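PDB 6AZH: TetR family transcriptional regulator from Clostridium perfringens, which probably binds operator DNA as a dimer through an N-terminal helix-turn-helix domain and controls transcription, perhaps of fatty acid metabolism genes, in response to a small ligand. Local coordinates for residues Thr70-Glu73 / Asn74-Asp77; Glu78-Glu81 / Lys82-Lys85; Glu127-Glu130 / Arg131-Glu135. All blocks are in the same frame, centred on the assembly; numbering follows the deposited sequence.

Contact 1: Thr70-Glu73 / Asn74-Asp77; sequences TDIE and NLED
Thr70 and Asn74 meet at the C-terminal end of helix 50-74, the long helix that in TetR-family regulators leads from the DNA-binding domain into the ligand-binding domain; here its last turn runs out into the short loop toward helix 79-96. The carbonyl of Thr70 takes the helical i to i+4 bond from the backbone of Asn74, Asn74 N to Thr70 O 2.9 Å, bent to 135° at the hydrogen. Beside it the two side chains run in the same direction. Thr70 OG1 stands beside the backbone N (chi1 -69°) and bonds to the carbonyl of His66, which puts CG2 anti to that N, and Thr70 CG2 lies 3.6 Å from Asn74 ND2. Asp71 contributes twice. Its carbonyl O receives two weak bonds, from Asn74 N and from Leu75 N, as the last turn gives up the regular i to i+4 pattern. Its carboxylate reaches Asn74 through a water that donates to Asp71 OD1 at 2.6 Å and accepts a longer, weak bond from Asn74 ND2. Ile72 O then takes the N-H of Leu75, Leu75 N to Ile72 O 3.2 Å, in an i to i+3 bond with the donor well above the carbonyl plane (65°). Leu75 folds back over this same peptide, Leu75 CD1 lying 3.6 Å from Ile72 O. Between the two apolar side chains the approach is loose, Ile72 CG2 standing 4.5 Å from Leu75 CD1, while the buried Ile72 side chain turns inward to Met89 and Ile132 on the neighbouring helices. Glu73, last in the segment, directs its carboxylate away from the loop, where OE1 forms a salt bridge with NE of Arg131.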
# COMPACT_ATOMS: atom_id res chain seq x y z
N THR A 70 -4.99 -21.07 -3.70
CA THR A 70 -5.28 -22.45 -3.31
C THR A 70 -4.72 -23.44 -4.34
O THR A 70 -4.21 -24.50 -3.96
CB THR A 70 -6.79 -22.65 -3.13
OG1 THR A 70 -7.22 -21.93 -1.97
CG2 THR A 70 -7.12 -24.13 -2.93
N ASP A 71 -4.79 -23.10 -5.63
CA ASP A 71 -4.21 -23.98 -6.65
C ASP A 71 -2.71 -24.13 -6.45
O ASP A 71 -2.16 -25.23 -6.61
CB ASP A 71 -4.48 -23.43 -8.05
CG ASP A 71 -5.93 -23.60 -8.48
OD1 ASP A 71 -6.66 -24.39 -7.85
OD2 ASP A 71 -6.32 -22.94 -9.46
N ILE A 72 -2.01 -23.03 -6.14
CA ILE A 72 -0.57 -23.11 -5.88
C ILE A 72 -0.30 -23.96 -4.65
O ILE A 72 0.60 -24.82 -4.65
CB ILE A 72 0.01 -21.69 -5.74
CG1 ILE A 72 0.09 -21.04 -7.13
CG2 ILE A 72 1.40 -21.75 -5.06
CD1 ILE A 72 0.54 -19.61 -7.09
N GLU A 73 -1.06 -23.73 -3.58
CA GLU A 73 -0.93 -24.54 -2.37
C GLU A 73 -1.11 -26.02 -2.65
O GLU A 73 -0.47 -26.86 -2.00
CB GLU A 73 -1.94 -24.10 -1.32
CG GLU A 73 -1.65 -22.76 -0.66
CD GLU A 73 -2.50 -22.54 0.57
OE1 GLU A 73 -2.22 -23.18 1.60
OE2 GLU A 73 -3.46 -21.73 0.51
N ASN A 74 -1.99 -26.36 -3.60
CA ASN A 74 -2.33 -27.76 -3.88
C ASN A 74 -1.27 -28.47 -4.72
O ASN A 74 -1.30 -29.71 -4.79
CB ASN A 74 -3.68 -27.84 -4.60
CG ASN A 74 -4.87 -27.63 -3.67
OD1 ASN A 74 -4.76 -27.76 -2.45
ND2 ASN A 74 -6.01 -27.31 -4.25
N LEU A 75 -0.37 -27.74 -5.37
CA LEU A 75 0.67 -28.36 -6.17
C LEU A 75 1.57 -29.25 -5.32
O LEU A 75 1.70 -29.06 -4.11
CB LEU A 75 1.54 -27.29 -6.85
CG LEU A 75 0.86 -26.23 -7.71
CD1 LEU A 75 1.84 -25.10 -7.97
CD2 LEU A 75 0.39 -26.86 -9.01
N GLU A 76 2.20 -30.23 -5.97
CA GLU A 76 3.20 -31.05 -5.29
C GLU A 76 4.59 -30.41 -5.28
O GLU A 76 5.50 -30.97 -4.66
CB GLU A 76 3.25 -32.44 -5.93
CG GLU A 76 1.88 -33.11 -5.96
CD GLU A 76 1.93 -34.54 -6.47
OE1 GLU A 76 2.80 -35.31 -6.00
OE2 GLU A 76 1.09 -34.89 -7.32
N ASP A 77 4.76 -29.28 -5.96
CA ASP A 77 6.03 -28.56 -6.04
C ASP A 77 6.63 -28.32 -4.66
O ASP A 77 5.91 -28.20 -3.67
CB ASP A 77 5.84 -27.22 -6.75
CG ASP A 77 5.32 -27.37 -8.17
OD1 ASP A 77 4.45 -28.24 -8.40
OD2 ASP A 77 5.78 -26.61 -9.04
O HOH W 1 -5.96 -26.87 -7.56

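Contact 2: Glu78-Glu81 / Lys82-Lys85; sequences EPIE and KLKK
Glu81 and Lys84, three residues apart on one side of the helix, cross at a slant. The lysine is fully extended, whereas the glutamate folds back at chi2 (-57°), and this bend carries its carboxylate round to the ammonium group: Glu81 OE2 and Lys84 NZ form a salt bridge at 2.9 Å, with the nitrogen on the syn side of the carboxylate and 20° out of its plane. On its way there the lysine passes its own helix backbone, Lys84 CG lying 3.5 Å from Ile80 O. These are the first two turns of helix 79-96 in the TetR-type C-terminal domain, with Glu78 at the N-cap position and Pro79 opening the helix. Lys82 N bonds to Glu78 O at 3.0 Å, and Lys85 N to Glu81 O. Lys82 extends another way, to the carbonyl of Glu73 at the end of the preceding helix, and Lys85 pairs with Asp77. On the apolar side Ile80 and Leu83 touch lightly through their CD1 methyls, 4.4 Å apart. Leu83 continues inward onto Ile132 and Leu133, while Ile80 packs on Leu186 and on Val190 of the second subunit.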
# COMPACT_ATOMS: atom_id res chain seq x y z
N GLU A 78 7.96 -28.25 -4.62
CA GLU A 78 8.63 -27.81 -3.41
C GLU A 78 8.14 -26.41 -3.04
O GLU A 78 7.82 -25.61 -3.92
CB GLU A 78 10.14 -27.77 -3.61
CG GLU A 78 10.72 -29.13 -3.84
CD GLU A 78 10.52 -30.05 -2.67
OE1 GLU A 78 10.84 -29.65 -1.53
OE2 GLU A 78 10.03 -31.19 -2.88
N PRO A 79 8.09 -26.10 -1.75
CA PRO A 79 7.59 -24.77 -1.34
C PRO A 79 8.33 -23.61 -1.98
O PRO A 79 7.71 -22.59 -2.30
CB PRO A 79 7.78 -24.79 0.18
CG PRO A 79 7.79 -26.23 0.55
CD PRO A 79 8.34 -26.99 -0.61
N ILE A 80 9.66 -23.72 -2.15
CA ILE A 80 10.40 -22.63 -2.77
C ILE A 80 9.93 -22.41 -4.19
O ILE A 80 9.92 -21.27 -4.69
CB ILE A 80 11.93 -22.91 -2.70
CG1 ILE A 80 12.71 -21.73 -3.27
CG2 ILE A 80 12.29 -24.17 -3.46
CD1 ILE A 80 12.46 -20.41 -2.55
N GLU A 81 9.52 -23.48 -4.88
CA GLU A 81 8.98 -23.32 -6.22
C GLU A 81 7.56 -22.77 -6.17
O GLU A 81 7.15 -22.01 -7.07
CB GLU A 81 9.03 -24.66 -6.96
CG GLU A 81 10.46 -25.15 -7.22
CD GLU A 81 11.27 -24.12 -7.98
OE1 GLU A 81 10.78 -23.65 -9.03
OE2 GLU A 81 12.39 -23.76 -7.52
N LYS A 82 6.80 -23.10 -5.12
CA LYS A 82 5.49 -22.49 -4.94
C LYS A 82 5.61 -20.99 -4.73
O LYS A 82 4.77 -20.23 -5.22
CB LYS A 82 4.75 -23.12 -3.76
CG LYS A 82 4.22 -24.54 -4.01
CD LYS A 82 3.79 -25.19 -2.71
CE LYS A 82 2.91 -26.42 -2.96
NZ LYS A 82 2.50 -27.05 -1.67
N LEU A 83 6.65 -20.53 -4.01
CA LEU A 83 6.81 -19.09 -3.81
C LEU A 83 7.13 -18.39 -5.12
O LEU A 83 6.61 -17.30 -5.39
CB LEU A 83 7.91 -18.78 -2.77
CG LEU A 83 7.56 -19.17 -1.33
CD1 LEU A 83 8.80 -19.07 -0.43
CD2 LEU A 83 6.40 -18.31 -0.78
N LYS A 84 7.97 -18.99 -5.96
CA LYS A 84 8.23 -18.40 -7.27
C LYS A 84 6.94 -18.30 -8.08
O LYS A 84 6.70 -17.28 -8.73
CB LYS A 84 9.29 -19.21 -8.00
CG LYS A 84 10.68 -19.06 -7.36
CD LYS A 84 11.59 -20.19 -7.85
CE LYS A 84 12.98 -20.16 -7.23
NZ LYS A 84 13.79 -21.20 -7.93
N LYS A 85 6.09 -19.33 -8.02
CA LYS A 85 4.83 -19.29 -8.75
C LYS A 85 3.85 -18.30 -8.12
O LYS A 85 3.02 -17.72 -8.83
CB LYS A 85 4.21 -20.69 -8.83
CG LYS A 85 4.94 -21.61 -9.83
CD LYS A 85 4.50 -23.08 -9.79
CE LYS A 85 5.06 -23.83 -11.00
NZ LYS A 85 4.72 -25.29 -10.99

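Contact 3: Glu127-Glu130 / Arg131-Glu135; sequences EGIE and RILKE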
# COMPACT_ATOMS: atom_id res chain seq x y z
N GLU A 127 -3.02 -15.53 4.93
CA GLU A 127 -2.78 -16.78 5.65
C GLU A 127 -2.37 -17.91 4.71
O GLU A 127 -1.64 -18.81 5.12
CB GLU A 127 -4.03 -17.18 6.44
CG GLU A 127 -4.17 -16.40 7.73
CD GLU A 127 -5.58 -16.47 8.31
OE1 GLU A 127 -6.44 -17.16 7.71
OE2 GLU A 127 -5.81 -15.84 9.35
N GLY A 128 -2.83 -17.88 3.46
CA GLY A 128 -2.34 -18.86 2.50
C GLY A 128 -0.85 -18.71 2.23
O GLY A 128 -0.12 -19.70 2.14
N ILE A 129 -0.39 -17.46 2.10
CA ILE A 129 1.05 -17.20 1.97
C ILE A 129 1.80 -17.71 3.19
O ILE A 129 2.86 -18.33 3.07
CB ILE A 129 1.31 -15.69 1.74
CG1 ILE A 129 0.65 -15.20 0.43
CG2 ILE A 129 2.84 -15.39 1.74
CD1 ILE A 129 0.64 -13.66 0.29
N GLU A 130 1.26 -17.46 4.39
CA GLU A 130 1.90 -17.96 5.60
C GLU A 130 2.04 -19.48 5.56
O GLU A 130 3.07 -20.03 5.97
CB GLU A 130 1.13 -17.54 6.84
CG GLU A 130 1.09 -16.04 7.01
CD GLU A 130 0.27 -15.57 8.19
OE1 GLU A 130 -0.16 -16.42 9.00
OE2 GLU A 130 0.06 -14.35 8.30
N ARG A 131 1.02 -20.17 5.05
CA ARG A 131 1.09 -21.63 5.00
C ARG A 131 2.23 -22.11 4.10
O ARG A 131 2.93 -23.05 4.46
CB ARG A 131 -0.25 -22.21 4.53
CG ARG A 131 -1.38 -22.01 5.55
CD ARG A 131 -2.58 -22.85 5.21
NE ARG A 131 -3.29 -22.34 4.04
CZ ARG A 131 -4.24 -21.40 4.10
NH1 ARG A 131 -4.59 -20.86 5.26
NH2 ARG A 131 -4.84 -20.99 2.99
N ILE A 132 2.42 -21.48 2.94
CA ILE A 132 3.53 -21.87 2.08
C ILE A 132 4.86 -21.59 2.76
O ILE A 132 5.79 -22.41 2.72
CB ILE A 132 3.44 -21.17 0.71
CG1 ILE A 132 2.13 -21.56 0.00
CG2 ILE A 132 4.66 -21.52 -0.18
CD1 ILE A 132 1.84 -20.70 -1.20
N LEU A 133 4.97 -20.43 3.43
CA LEU A 133 6.22 -20.09 4.11
C LEU A 133 6.53 -21.09 5.22
O LEU A 133 7.69 -21.50 5.38
CB LEU A 133 6.17 -18.67 4.68
CG LEU A 133 6.10 -17.56 3.63
CD1 LEU A 133 5.81 -16.20 4.29
CD2 LEU A 133 7.37 -17.48 2.79
N LYS A 134 5.52 -21.50 5.98
CA LYS A 134 5.75 -22.46 7.05
C LYS A 134 6.32 -23.77 6.50
O LYS A 134 7.29 -24.32 7.05
CB LYS A 134 4.46 -22.73 7.82
CG LYS A 134 4.65 -23.63 9.02
CD LYS A 134 3.34 -23.81 9.80
CE LYS A 134 3.62 -24.33 11.21
NZ LYS A 134 2.37 -24.44 12.01
N GLU A 135 5.74 -24.26 5.41
CA GLU A 135 6.28 -25.46 4.78
C GLU A 135 7.70 -25.23 4.27
O GLU A 135 8.56 -26.11 4.41
CB GLU A 135 5.38 -25.90 3.63
CG GLU A 135 5.59 -27.37 3.23
CD GLU A 135 4.89 -27.75 1.94
OE1 GLU A 135 5.43 -28.62 1.21
OE2 GLU A 135 3.81 -27.19 1.65
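From Glu127 to Lys134 the chain is regular alpha-helix, each N-H of Arg131 to Lys134 bonding to the carbonyl four residues back, the shortest of these bonds being Lys134 N to Glu130 O at 2.9 Å and the longest Ile132 N to Gly128 O at 3.2 Å. Arg131 lies back along the preceding turn. Its chain bends at chi3 (-72°), which lays one face of the guanidinium over Gly128 CA, with Glu127 O over the same face. Arg131 NH2 comes within 3.3 Å of Gly128 CA, a close approach at a residue that has no side chain to intervene. The carboxylate of Glu127 does not reach the guanidinium, Glu127 OE1 staying 4.8 Å from Arg131 NH1; NE pairs with Glu73 instead. On another side of the helix Ile129 and Leu133 run side by side, Ile129 CG2 to Leu133 CD1 4.0 Å, and face helix 147-165, while Ile132 packs on Leu69. The helix, 113-138, belongs to the TetR-type C-terminal domain, and Glu130 joins it to the second subunit of the dimer by a salt bridge with Arg168 there. The main partner of Arg131 is thus on another helix; the Glu127 carbonyl over its face and the carboxylate nearby probably add a weaker favourable field.

Along the chain, contact 1 ends helix 50-74, contact 2 starts helix 79-96 directly after it, and contact 3 follows on helix 113-138. The centres of contacts 1 and 2 are about 9 Å apart, and contact 3 is about 11 Å from each, all on the same side of the chain's centre. Ile132 of contact 3 touches side chains of both others. The Asp77-Lys85 pair spans the turn between contacts 1 and 2, and a long, weak ion pair of Lys82 with Glu135 links contacts 2 and 3. Here helix 50-74, coming from the DNA-binding domain, ends against the C-terminal domain, probably coupling the two as in other TetR regulators.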